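Local coordinates for protein F420-reducing hydrogenase, subunit beta (Methanothermobacter marburgensis, PDB 4OMF) that probably passes electrons from an iron-sulfur cluster to FAD for the reduction of coenzyme F420, as the beta subunit of a hydrogenase, at residues G131-E136 / D197-L202; A203-G208 / S217-R222; T74-S79 / K160-K165. All blocks are in the same frame, centred on the assembly; numbering follows the deposited sequence.

Contact 1: G131-E136 / D197-L202; sequences GIYCME and DYVAEL. With FAD (flavin-adenine dinucleotide), chain R; SF4 (iron/sulfur cluster), chain N.
Val199 sets its CG1 methyl squarely over the centre of the Tyr133 ring, 3.8 Å from the centroid and only 9° off the ring normal, a CH-pi contact that forms the dense heart of this buried pairing. With CG anti to the carbonyl carbon (chi1 -53°), the Tyr133 ring is set across Val199 at a slant, CD1 3.5 Å from Val199 CA. Just beyond, the Cys134 amide gives a hydrogen bond of 3.1 Å to Tyr198 O in the carbonyl plane, fixing the backbone of a cysteine whose SG binds iron FE4 of the cluster at 2.4 Å. Tyr198 turns its hydroxyl to the flavin, where OH accepts from FAD N3 at 3.0 Å. Ala200 suits the other end, its CB 3.8 Å from Gly131 CA, where a side chain on the glycine would collide. The looser side is at partly exposed Met135: bent at chi2 and chi3, it packs CE on Tyr198 CE1 at 3.6 Å, while SD, 5.0 Å from the ring centroid and oblique to it, makes the Met-aromatic contact. With a serine in place of Tyr133, Val199 CG1 would probably lose the ring face it rests on and a gap would open beside FAD O2. Strand 205-208 borders strand 126-132, Pro103 of helix 103-114 touches Cys134 and Ala200, Leu254 of helix 251-275 meets both tyrosines, and Ile220 of strand 217-221 packs on Tyr133 and Val199.

Contact 2: A203-G208 / S217-R222; sequences ADVSTG and STVITR. With KEN (N,N-dimethylmethanamine), chain P; FAD (flavin-adenine dinucleotide), chain R.
The guanidinium of Arg222 lies flat over Ile220 of its own segment, whose CG2 methyl sits 3.6 Å above the centre of one face, while Ser206 OG meets its edge from across the hairpin. That bond, from Arg222 NE to Ser206 OG, is 2.9 Å long, nearly straight at 174° and in the guanidinium plane. The chain is extended from CG to NE, which carries the charged end past Ala203 to the serine. Arginine suits this buried place because its other nitrogens are also engaged: NH1 by the carbonyls of Leu3 and Thr5, NH2 by that of Val199. Ser206 OG is in turn bonded to Ala200 O, and a small hydroxyl fits between these partners.

The two backbones pair antiparallel. Ser206 and Ile220 form a hydrogen-bonded pair, N to O at 2.8 Å in both directions, whereas Val205 with Thr221 and Thr207 with Val219 are non-hydrogen-bonded pairs. On the face these last four share, Val205 CG1 packs on Val219 CG1 at 3.6 Å. At the FAD end, Thr218 N donates to Gly208 O at 2.9 Å; a side chain on the glycine would run into FAD O2. Thr207 OG1 (2.6 Å) and Ser217 OG (2.7 Å), the latter also bonded to Gly26 N, hold one water that donates to FAD O1P, an indirect grip on the phosphate.

Strand 205-208 borders strand 126-132, and strand 217-221 borders strand 8-14; helix 28-39 covers Thr207 and Val219, and Phe230 of helix 224-235 packs on Val219 and Thr221.

Contact 3: T74-S79 / K160-K165; sequences TKYTFS and KMDIGK. With FAD (flavin-adenine dinucleotide), chain R.
Tyr76 OH is approached by several groups at once: a water at 2.5 Å, which also bonds FAD O2' and donates to Asp162 OD1, and the backbone N of Ile163, whose bond to the hydroxyl is weak (3.2 Å). The carboxylate of Asp162 is nearly coplanar with the tyrosine ring, 9° between the planes. Acid, water and phenol form a small polar cluster beside the ribityl chain. Thr74 OG1 shares a hydrogen bond of 2.7 Å with the same FAD O2', a link that could run in either direction.

The ring of Tyr76 is held between two aliphatic groups. Ile163 CD1 lies over the centre of one face, 3.8 Å from the centroid in a CH-pi contact, and Thr74 CG2 covers the opposite face toward the rim. Isoleucine suits its position because a long branch, with CG1 beside the backbone N (chi1 -70°), reaches out from the strand over the ring. The flavin meets the ring at its edge, its C5X close to the ring plane. Met161 runs past Tyr76 in the opposite direction, its SD oblique to the ring in a Met-aromatic contact, 3.6 Å from Tyr76 CD2. The same sulfur takes a weak but almost straight hydrogen bond from Tyr76 N, at 176°. Methionine suits the place by its reach and its soft sulfur, which meets both ring and amide.

Tyr76 is the centre of an inverse gamma turn, with a weak bond from Thr77 N to Lys75 O. On its flank, Lys75 N donates to FAD N7A at 3.2 Å, and Lys75 O accepts from FAD N6A at 2.9 Å. Phe168 of the adjoining strand 167-171 touches both Tyr76 and Ile163, Ile147 of helix 140-150 packs on Met161, and Pro57 of strand 56-62 lies against Lys75 and Thr77.

All three contacts reach the same FAD. Contacts 1 and 2, centres about 9 Å apart, lie on adjacent strands 126-132 and 205-208 of the large sheet; Gly131 N and Val205 O, 2.8 Å apart, mark their seam. Contacts 1 and 3 interleave in sequence, although strand 160-164 belongs to the small sheet; their centres are about 14 Å apart, and Glu136 OE1 touches Ile163 CD1 at 4.3 Å. Contacts 2 and 3, centres about 18 Å apart, come no nearer than about 8 Å between nearest atoms. Contact 1 alone carries a cluster ligand, consistent with electron transfer to the flavin; contact 2 reaches ribityl O4' and, through water, the phosphate; contact 3 meets ribityl, adenine and flavin ring.

Contact 1: G131-E136 / D197-L202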
# COMPACT_ATOMS: atom_id res chain seq x y z
N GLY C 131 31.23 -16.68 5.70
CA GLY C 131 30.13 -16.90 6.63
C GLY C 131 30.64 -16.83 8.06
O GLY C 131 31.78 -17.22 8.31
N ILE C 132 29.84 -16.30 8.97
CA ILE C 132 30.22 -16.35 10.38
C ILE C 132 29.17 -17.14 11.16
O ILE C 132 28.01 -17.14 10.78
CB ILE C 132 30.43 -14.95 10.99
CG1 ILE C 132 29.24 -14.03 10.72
CG2 ILE C 132 31.71 -14.31 10.42
CD1 ILE C 132 29.40 -12.64 11.36
N TYR C 133 29.61 -17.85 12.20
CA TYR C 133 28.72 -18.74 12.96
C TYR C 133 27.68 -17.92 13.71
O TYR C 133 27.96 -16.81 14.16
CB TYR C 133 29.47 -19.61 13.97
CG TYR C 133 30.64 -20.44 13.46
CD1 TYR C 133 30.86 -20.65 12.09
CD2 TYR C 133 31.54 -20.99 14.37
CE1 TYR C 133 31.96 -21.40 11.65
CE2 TYR C 133 32.64 -21.74 13.93
CZ TYR C 133 32.84 -21.94 12.58
OH TYR C 133 33.93 -22.68 12.17
N CYS C 134 26.49 -18.48 13.88
CA CYS C 134 25.43 -17.77 14.58
C CYS C 134 24.46 -18.71 15.28
O CYS C 134 24.01 -19.69 14.69
CB CYS C 134 24.66 -16.89 13.61
SG CYS C 134 23.42 -15.87 14.43
N MET C 135 24.09 -18.39 16.53
CA MET C 135 23.10 -19.19 17.27
C MET C 135 21.79 -18.41 17.49
O MET C 135 20.73 -19.00 17.69
CB MET C 135 23.68 -19.63 18.62
CG MET C 135 22.80 -20.60 19.37
SD MET C 135 22.73 -22.23 18.58
CE MET C 135 24.29 -22.94 19.14
N GLU C 136 21.87 -17.09 17.45
CA GLU C 136 20.70 -16.24 17.67
C GLU C 136 21.09 -14.81 17.36
O GLU C 136 22.27 -14.46 17.43
CB GLU C 136 20.19 -16.34 19.11
CG GLU C 136 21.18 -15.87 20.18
CD GLU C 136 22.03 -16.99 20.76
OE1 GLU C 136 23.26 -16.81 20.89
OE2 GLU C 136 21.46 -18.06 21.10
N ASP C 197 21.04 -23.91 10.79
CA ASP C 197 22.39 -23.72 10.28
C ASP C 197 23.23 -22.94 11.30
O ASP C 197 23.03 -21.74 11.50
CB ASP C 197 22.30 -22.97 8.93
CG ASP C 197 23.61 -22.95 8.14
OD1 ASP C 197 24.71 -23.06 8.72
OD2 ASP C 197 23.51 -22.78 6.90
N TYR C 198 24.18 -23.63 11.94
CA TYR C 198 25.04 -23.00 12.93
C TYR C 198 26.32 -22.45 12.32
O TYR C 198 26.71 -21.32 12.60
CB TYR C 198 25.39 -23.99 14.05
CG TYR C 198 26.26 -23.37 15.13
CD1 TYR C 198 25.86 -22.21 15.78
CD2 TYR C 198 27.46 -23.94 15.50
CE1 TYR C 198 26.64 -21.65 16.77
CE2 TYR C 198 28.25 -23.38 16.49
CZ TYR C 198 27.82 -22.23 17.12
OH TYR C 198 28.58 -21.65 18.11
N VAL C 199 26.99 -23.26 11.50
CA VAL C 199 28.32 -22.88 11.05
C VAL C 199 28.33 -22.32 9.63
O VAL C 199 29.35 -22.40 8.94
CB VAL C 199 29.30 -24.08 11.12
CG1 VAL C 199 29.68 -24.38 12.58
CG2 VAL C 199 28.71 -25.32 10.46
N ALA C 200 27.22 -21.71 9.21
CA ALA C 200 27.14 -21.08 7.88
C ALA C 200 27.56 -22.09 6.81
O ALA C 200 28.56 -21.90 6.13
CB ALA C 200 28.01 -19.82 7.81
N GLU C 201 26.78 -23.15 6.68
CA GLU C 201 27.13 -24.29 5.83
C GLU C 201 27.24 -23.97 4.35
O GLU C 201 27.84 -24.75 3.62
CB GLU C 201 26.10 -25.40 6.03
CG GLU C 201 26.09 -25.94 7.47
CD GLU C 201 24.97 -26.93 7.74
OE1 GLU C 201 24.54 -27.61 6.78
OE2 GLU C 201 24.53 -27.02 8.91
N LEU C 202 26.66 -22.86 3.89
CA LEU C 202 26.66 -22.59 2.45
C LEU C 202 27.67 -21.52 2.05
O LEU C 202 27.72 -21.11 0.88
CB LEU C 202 25.24 -22.20 1.99
CG LEU C 202 24.19 -23.30 2.23
CD1 LEU C 202 22.77 -22.87 1.84
CD2 LEU C 202 24.57 -24.56 1.50
PA FAD R . 36.45 -9.43 12.50
O1A FAD R . 36.19 -8.97 13.91
O2A FAD R . 37.75 -9.19 11.78
O5B FAD R . 35.30 -8.83 11.58
C5B FAD R . 33.96 -9.12 12.01
C4B FAD R . 33.06 -9.00 10.78
O4B FAD R . 31.72 -9.34 11.14
C3B FAD R . 33.05 -7.57 10.27
O3B FAD R . 33.27 -7.51 8.85
C2B FAD R . 31.64 -7.10 10.59
O2B FAD R . 31.16 -6.19 9.58
C1B FAD R . 30.83 -8.38 10.61
N9A FAD R . 29.66 -8.22 11.50
C8A FAD R . 29.70 -7.81 12.78
N7A FAD R . 28.45 -7.79 13.31
C5A FAD R . 27.60 -8.21 12.33
C6A FAD R . 26.14 -8.41 12.21
N6A FAD R . 25.30 -8.15 13.25
N1A FAD R . 25.68 -8.87 11.03
C2A FAD R . 26.49 -9.10 9.97
N3A FAD R . 27.83 -8.93 10.00
C4A FAD R . 28.41 -8.50 11.14
N1 FAD R . 30.52 -16.95 16.64
C2 FAD R . 30.45 -18.26 17.10
O2 FAD R . 31.51 -18.91 17.24
N3 FAD R . 29.21 -18.79 17.44
C4 FAD R . 28.06 -18.06 17.27
O4 FAD R . 26.96 -18.58 17.55
C4X FAD R . 28.18 -16.63 17.46
N5 FAD R . 26.90 -15.87 17.39
C5X FAD R . 26.95 -14.77 16.42
C6 FAD R . 25.75 -14.06 16.27
C7 FAD R . 25.73 -12.87 15.54
C7M FAD R . 24.43 -12.10 15.37
C8 FAD R . 26.92 -12.41 14.98
C8M FAD R . 27.03 -11.13 14.17
C9 FAD R . 28.14 -13.11 15.14
C9A FAD R . 28.18 -14.26 15.94
N10 FAD R . 29.37 -15.02 16.01
C10 FAD R . 29.45 -16.12 16.86
C1' FAD R . 30.56 -14.76 15.18
C2' FAD R . 31.61 -13.91 15.84
O2' FAD R . 31.18 -13.19 16.91
C3' FAD R . 32.41 -13.28 14.96
O3' FAD R . 31.81 -12.26 14.30
C4' FAD R . 33.29 -14.17 14.08
O4' FAD R . 34.06 -15.10 14.86
C5' FAD R . 34.21 -13.32 13.20
O5' FAD R . 35.28 -12.80 13.97
P FAD R . 36.61 -12.26 13.28
O1P FAD R . 37.07 -13.33 12.31
O2P FAD R . 37.58 -11.81 14.34
O3P FAD R . 36.07 -11.01 12.40
FE1 SF4 N . 19.87 -15.86 11.26
FE2 SF4 N . 19.78 -18.36 12.14
FE3 SF4 N . 18.78 -16.41 13.66
FE4 SF4 N . 21.44 -16.53 13.34
S1 SF4 N . 20.13 -18.12 14.40
S2 SF4 N . 20.13 -14.62 13.14
S3 SF4 N . 21.62 -17.37 11.24
S4 SF4 N . 17.95 -17.08 11.63

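Contact 2: A203-G208 / S217-R222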
# COMPACT_ATOMS: atom_id res chain seq x y z
N ALA C 203 28.47 -21.04 3.00
CA ALA C 203 29.44 -19.99 2.70
C ALA C 203 30.65 -20.56 1.96
O ALA C 203 30.87 -21.77 1.98
CB ALA C 203 29.90 -19.29 3.99
N ASP C 204 31.45 -19.70 1.34
CA ASP C 204 32.70 -20.16 0.75
C ASP C 204 33.69 -20.64 1.82
O ASP C 204 34.34 -21.67 1.65
CB ASP C 204 33.35 -19.07 -0.06
CG ASP C 204 32.58 -18.74 -1.32
OD1 ASP C 204 32.13 -19.69 -2.00
OD2 ASP C 204 32.44 -17.55 -1.62
N VAL C 205 33.84 -19.82 2.87
CA VAL C 205 34.66 -20.10 4.06
C VAL C 205 33.81 -19.67 5.23
O VAL C 205 33.19 -18.61 5.15
CB VAL C 205 35.96 -19.26 4.11
CG1 VAL C 205 36.91 -19.80 5.17
CG2 VAL C 205 36.62 -19.18 2.78
N SER C 206 33.79 -20.45 6.30
CA SER C 206 32.99 -20.10 7.48
C SER C 206 33.89 -19.95 8.71
O SER C 206 34.84 -20.71 8.88
CB SER C 206 31.92 -21.17 7.74
OG SER C 206 31.14 -21.44 6.58
N THR C 207 33.60 -18.99 9.58
CA THR C 207 34.48 -18.80 10.72
C THR C 207 33.72 -18.34 11.97
O THR C 207 32.66 -17.72 11.88
CB THR C 207 35.64 -17.81 10.34
OG1 THR C 207 36.60 -17.70 11.40
CG2 THR C 207 35.09 -16.43 10.01
N GLY C 208 34.26 -18.69 13.13
CA GLY C 208 33.68 -18.31 14.40
C GLY C 208 34.67 -18.56 15.51
O GLY C 208 35.79 -19.00 15.26
N SER C 217 40.39 -18.34 15.81
CA SER C 217 39.12 -18.68 15.15
C SER C 217 39.15 -20.07 14.56
O SER C 217 40.19 -20.52 14.08
CB SER C 217 38.80 -17.70 14.02
OG SER C 217 38.54 -16.40 14.49
N THR C 218 37.99 -20.73 14.54
CA THR C 218 37.83 -22.01 13.86
C THR C 218 37.35 -21.73 12.44
O THR C 218 36.28 -21.14 12.23
CB THR C 218 36.84 -22.91 14.60
OG1 THR C 218 37.29 -23.09 15.95
CG2 THR C 218 36.73 -24.26 13.91
N VAL C 219 38.17 -22.13 11.46
CA VAL C 219 37.97 -21.75 10.06
C VAL C 219 37.68 -22.98 9.20
O VAL C 219 38.51 -23.87 9.08
CB VAL C 219 39.22 -21.04 9.48
CG1 VAL C 219 39.00 -20.64 8.03
CG2 VAL C 219 39.58 -19.83 10.32
N ILE C 220 36.50 -22.99 8.61
CA ILE C 220 36.04 -24.11 7.80
C ILE C 220 36.04 -23.69 6.33
O ILE C 220 35.24 -22.82 5.96
CB ILE C 220 34.62 -24.53 8.21
CG1 ILE C 220 34.59 -25.00 9.67
CG2 ILE C 220 34.11 -25.63 7.29
CD1 ILE C 220 33.18 -25.13 10.22
N THR C 221 36.92 -24.25 5.50
CA THR C 221 36.87 -23.92 4.07
C THR C 221 35.93 -24.91 3.39
O THR C 221 35.89 -26.08 3.75
CB THR C 221 38.27 -23.96 3.39
OG1 THR C 221 38.90 -25.20 3.65
CG2 THR C 221 39.16 -22.84 3.94
N ARG C 222 35.17 -24.44 2.41
CA ARG C 222 34.12 -25.26 1.82
C ARG C 222 34.17 -25.34 0.29
O ARG C 222 34.25 -26.44 -0.27
CB ARG C 222 32.73 -24.74 2.26
CG ARG C 222 32.53 -24.61 3.78
CD ARG C 222 31.07 -24.27 4.14
NE ARG C 222 30.88 -24.15 5.59
CZ ARG C 222 30.61 -25.17 6.40
NH1 ARG C 222 30.51 -26.42 5.92
NH2 ARG C 222 30.45 -24.95 7.70
CA1 KEN P . 31.65 -19.37 -4.81
CB1 KEN P . 29.88 -18.00 -5.95
CC1 KEN P . 30.70 -17.29 -3.74
NE1 KEN P . 31.08 -17.97 -5.03
PA FAD R . 36.45 -9.43 12.50
O1A FAD R . 36.19 -8.97 13.91
O2A FAD R . 37.75 -9.19 11.78
O5B FAD R . 35.30 -8.83 11.58
C5B FAD R . 33.96 -9.12 12.01
C4B FAD R . 33.06 -9.00 10.78
O4B FAD R . 31.72 -9.34 11.14
C3B FAD R . 33.05 -7.57 10.27
O3B FAD R . 33.27 -7.51 8.85
C2B FAD R . 31.64 -7.10 10.59
O2B FAD R . 31.16 -6.19 9.58
C1B FAD R . 30.83 -8.38 10.61
N9A FAD R . 29.66 -8.22 11.50
C8A FAD R . 29.70 -7.81 12.78
N7A FAD R . 28.45 -7.79 13.31
C5A FAD R . 27.60 -8.21 12.33
C6A FAD R . 26.14 -8.41 12.21
N6A FAD R . 25.30 -8.15 13.25
N1A FAD R . 25.68 -8.87 11.03
C2A FAD R . 26.49 -9.10 9.97
N3A FAD R . 27.83 -8.93 10.00
C4A FAD R . 28.41 -8.50 11.14
N1 FAD R . 30.52 -16.95 16.64
C2 FAD R . 30.45 -18.26 17.10
O2 FAD R . 31.51 -18.91 17.24
N3 FAD R . 29.21 -18.79 17.44
C4 FAD R . 28.06 -18.06 17.27
O4 FAD R . 26.96 -18.58 17.55
C4X FAD R . 28.18 -16.63 17.46
N5 FAD R . 26.90 -15.87 17.39
C5X FAD R . 26.95 -14.77 16.42
C6 FAD R . 25.75 -14.06 16.27
C7 FAD R . 25.73 -12.87 15.54
C7M FAD R . 24.43 -12.10 15.37
C8 FAD R . 26.92 -12.41 14.98
C8M FAD R . 27.03 -11.13 14.17
C9 FAD R . 28.14 -13.11 15.14
C9A FAD R . 28.18 -14.26 15.94
N10 FAD R . 29.37 -15.02 16.01
C10 FAD R . 29.45 -16.12 16.86
C1' FAD R . 30.56 -14.76 15.18
C2' FAD R . 31.61 -13.91 15.84
O2' FAD R . 31.18 -13.19 16.91
C3' FAD R . 32.41 -13.28 14.96
O3' FAD R . 31.81 -12.26 14.30
C4' FAD R . 33.29 -14.17 14.08
O4' FAD R . 34.06 -15.10 14.86
C5' FAD R . 34.21 -13.32 13.20
O5' FAD R . 35.28 -12.80 13.97
P FAD R . 36.61 -12.26 13.28
O1P FAD R . 37.07 -13.33 12.31
O2P FAD R . 37.58 -11.81 14.34
O3P FAD R . 36.07 -11.01 12.40
O HOH W 1 36.28 -15.80 13.19

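Contact 3: T74-S79 / K160-K165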
# COMPACT_ATOMS: atom_id res chain seq x y z
N THR C 74 32.20 -7.80 16.54
CA THR C 74 30.81 -8.25 16.44
C THR C 74 29.80 -7.31 17.11
O THR C 74 30.02 -6.80 18.19
CB THR C 74 30.64 -9.64 17.06
OG1 THR C 74 31.53 -10.56 16.43
CG2 THR C 74 29.21 -10.16 16.89
N LYS C 75 28.67 -7.13 16.45
CA LYS C 75 27.52 -6.47 17.04
C LYS C 75 26.38 -7.48 17.07
O LYS C 75 25.97 -7.95 16.02
CB LYS C 75 27.12 -5.23 16.24
CG LYS C 75 28.24 -4.17 16.15
CD LYS C 75 29.12 -4.44 14.93
CE LYS C 75 30.37 -3.58 14.93
NZ LYS C 75 31.26 -3.87 13.74
N TYR C 76 25.89 -7.85 18.26
CA TYR C 76 24.85 -8.88 18.32
C TYR C 76 23.45 -8.30 18.12
O TYR C 76 22.57 -8.48 18.96
CB TYR C 76 24.93 -9.66 19.64
CG TYR C 76 26.23 -10.41 19.80
CD1 TYR C 76 26.52 -11.52 18.99
CD2 TYR C 76 27.16 -10.02 20.75
CE1 TYR C 76 27.72 -12.20 19.13
CE2 TYR C 76 28.36 -10.70 20.90
CZ TYR C 76 28.64 -11.79 20.09
OH TYR C 76 29.83 -12.45 20.24
N THR C 77 23.27 -7.60 17.00
CA THR C 77 21.96 -7.14 16.59
C THR C 77 21.92 -7.08 15.07
O THR C 77 22.88 -7.50 14.38
CB THR C 77 21.58 -5.77 17.24
OG1 THR C 77 20.21 -5.45 16.95
CG2 THR C 77 22.47 -4.66 16.72
N PHE C 78 20.81 -6.62 14.52
CA PHE C 78 20.61 -6.74 13.08
C PHE C 78 21.51 -5.83 12.26
O PHE C 78 21.67 -4.65 12.56
CB PHE C 78 19.15 -6.41 12.71
CG PHE C 78 18.14 -7.16 13.54
CD1 PHE C 78 17.12 -6.48 14.19
CD2 PHE C 78 18.18 -8.54 13.64
CE1 PHE C 78 16.18 -7.16 14.95
CE2 PHE C 78 17.26 -9.22 14.40
CZ PHE C 78 16.24 -8.53 15.06
N SER C 79 22.09 -6.40 11.20
CA SER C 79 22.74 -5.63 10.15
C SER C 79 22.39 -6.38 8.88
O SER C 79 23.02 -7.38 8.57
CB SER C 79 24.25 -5.53 10.34
OG SER C 79 24.85 -4.80 9.28
N LYS C 160 33.43 -3.59 23.96
CA LYS C 160 33.35 -4.85 23.19
C LYS C 160 32.24 -5.71 23.80
O LYS C 160 32.03 -5.69 25.00
CB LYS C 160 34.69 -5.61 23.23
CG LYS C 160 34.73 -6.86 22.33
CD LYS C 160 36.08 -7.60 22.42
CE LYS C 160 36.17 -8.69 21.34
NZ LYS C 160 37.36 -9.56 21.49
N MET C 161 31.53 -6.47 22.97
CA MET C 161 30.61 -7.49 23.49
C MET C 161 31.04 -8.85 22.94
O MET C 161 31.69 -8.93 21.90
CB MET C 161 29.15 -7.16 23.14
CG MET C 161 28.86 -6.97 21.65
SD MET C 161 27.13 -6.48 21.36
CE MET C 161 27.01 -4.95 22.29
N ASP C 162 30.68 -9.91 23.65
CA ASP C 162 31.10 -11.26 23.28
C ASP C 162 30.13 -12.28 23.88
O ASP C 162 29.48 -12.01 24.89
CB ASP C 162 32.53 -11.52 23.77
CG ASP C 162 33.27 -12.57 22.95
OD1 ASP C 162 32.66 -13.13 22.01
OD2 ASP C 162 34.46 -12.83 23.25
N ILE C 163 30.03 -13.43 23.24
CA ILE C 163 29.19 -14.52 23.74
C ILE C 163 30.05 -15.77 23.74
O ILE C 163 30.78 -16.02 22.78
CB ILE C 163 27.92 -14.71 22.87
CG1 ILE C 163 26.97 -13.53 23.08
CG2 ILE C 163 27.25 -16.06 23.19
CD1 ILE C 163 25.71 -13.55 22.21
N GLY C 164 30.01 -16.53 24.82
CA GLY C 164 30.81 -17.73 24.91
C GLY C 164 30.87 -18.25 26.33
O GLY C 164 30.61 -17.52 27.29
N LYS C 165 31.21 -19.54 26.45
CA LYS C 165 31.33 -20.19 27.74
C LYS C 165 30.12 -19.95 28.65
O LYS C 165 30.26 -19.74 29.86
CB LYS C 165 32.62 -19.74 28.44
CG LYS C 165 33.86 -19.93 27.56
CD LYS C 165 35.15 -19.72 28.35
CE LYS C 165 36.36 -19.62 27.41
NZ LYS C 165 36.37 -18.36 26.59
PA FAD R . 36.45 -9.43 12.50
O1A FAD R . 36.19 -8.97 13.91
O2A FAD R . 37.75 -9.19 11.78
O5B FAD R . 35.30 -8.83 11.58
C5B FAD R . 33.96 -9.12 12.01
C4B FAD R . 33.06 -9.00 10.78
O4B FAD R . 31.72 -9.34 11.14
C3B FAD R . 33.05 -7.57 10.27
O3B FAD R . 33.27 -7.51 8.85
C2B FAD R . 31.64 -7.10 10.59
O2B FAD R . 31.16 -6.19 9.58
C1B FAD R . 30.83 -8.38 10.61
N9A FAD R . 29.66 -8.22 11.50
C8A FAD R . 29.70 -7.81 12.78
N7A FAD R . 28.45 -7.79 13.31
C5A FAD R . 27.60 -8.21 12.33
C6A FAD R . 26.14 -8.41 12.21
N6A FAD R . 25.30 -8.15 13.25
N1A FAD R . 25.68 -8.87 11.03
C2A FAD R . 26.49 -9.10 9.97
N3A FAD R . 27.83 -8.93 10.00
C4A FAD R . 28.41 -8.50 11.14
N1 FAD R . 30.52 -16.95 16.64
C2 FAD R . 30.45 -18.26 17.10
O2 FAD R . 31.51 -18.91 17.24
N3 FAD R . 29.21 -18.79 17.44
C4 FAD R . 28.06 -18.06 17.27
O4 FAD R . 26.96 -18.58 17.55
C4X FAD R . 28.18 -16.63 17.46
N5 FAD R . 26.90 -15.87 17.39
C5X FAD R . 26.95 -14.77 16.42
C6 FAD R . 25.75 -14.06 16.27
C7 FAD R . 25.73 -12.87 15.54
C7M FAD R . 24.43 -12.10 15.37
C8 FAD R . 26.92 -12.41 14.98
C8M FAD R . 27.03 -11.13 14.17
C9 FAD R . 28.14 -13.11 15.14
C9A FAD R . 28.18 -14.26 15.94
N10 FAD R . 29.37 -15.02 16.01
C10 FAD R . 29.45 -16.12 16.86
C1' FAD R . 30.56 -14.76 15.18
C2' FAD R . 31.61 -13.91 15.84
O2' FAD R . 31.18 -13.19 16.91
C3' FAD R . 32.41 -13.28 14.96
O3' FAD R . 31.81 -12.26 14.30
C4' FAD R . 33.29 -14.17 14.08
O4' FAD R . 34.06 -15.10 14.86
C5' FAD R . 34.21 -13.32 13.20
O5' FAD R . 35.28 -12.80 13.97
P FAD R . 36.61 -12.26 13.28
O1P FAD R . 37.07 -13.33 12.31
O2P FAD R . 37.58 -11.81 14.34
O3P FAD R . 36.07 -11.01 12.40
O HOH W 2 32.25 -6.62 19.89
O HOH W 3 31.30 -14.24 19.32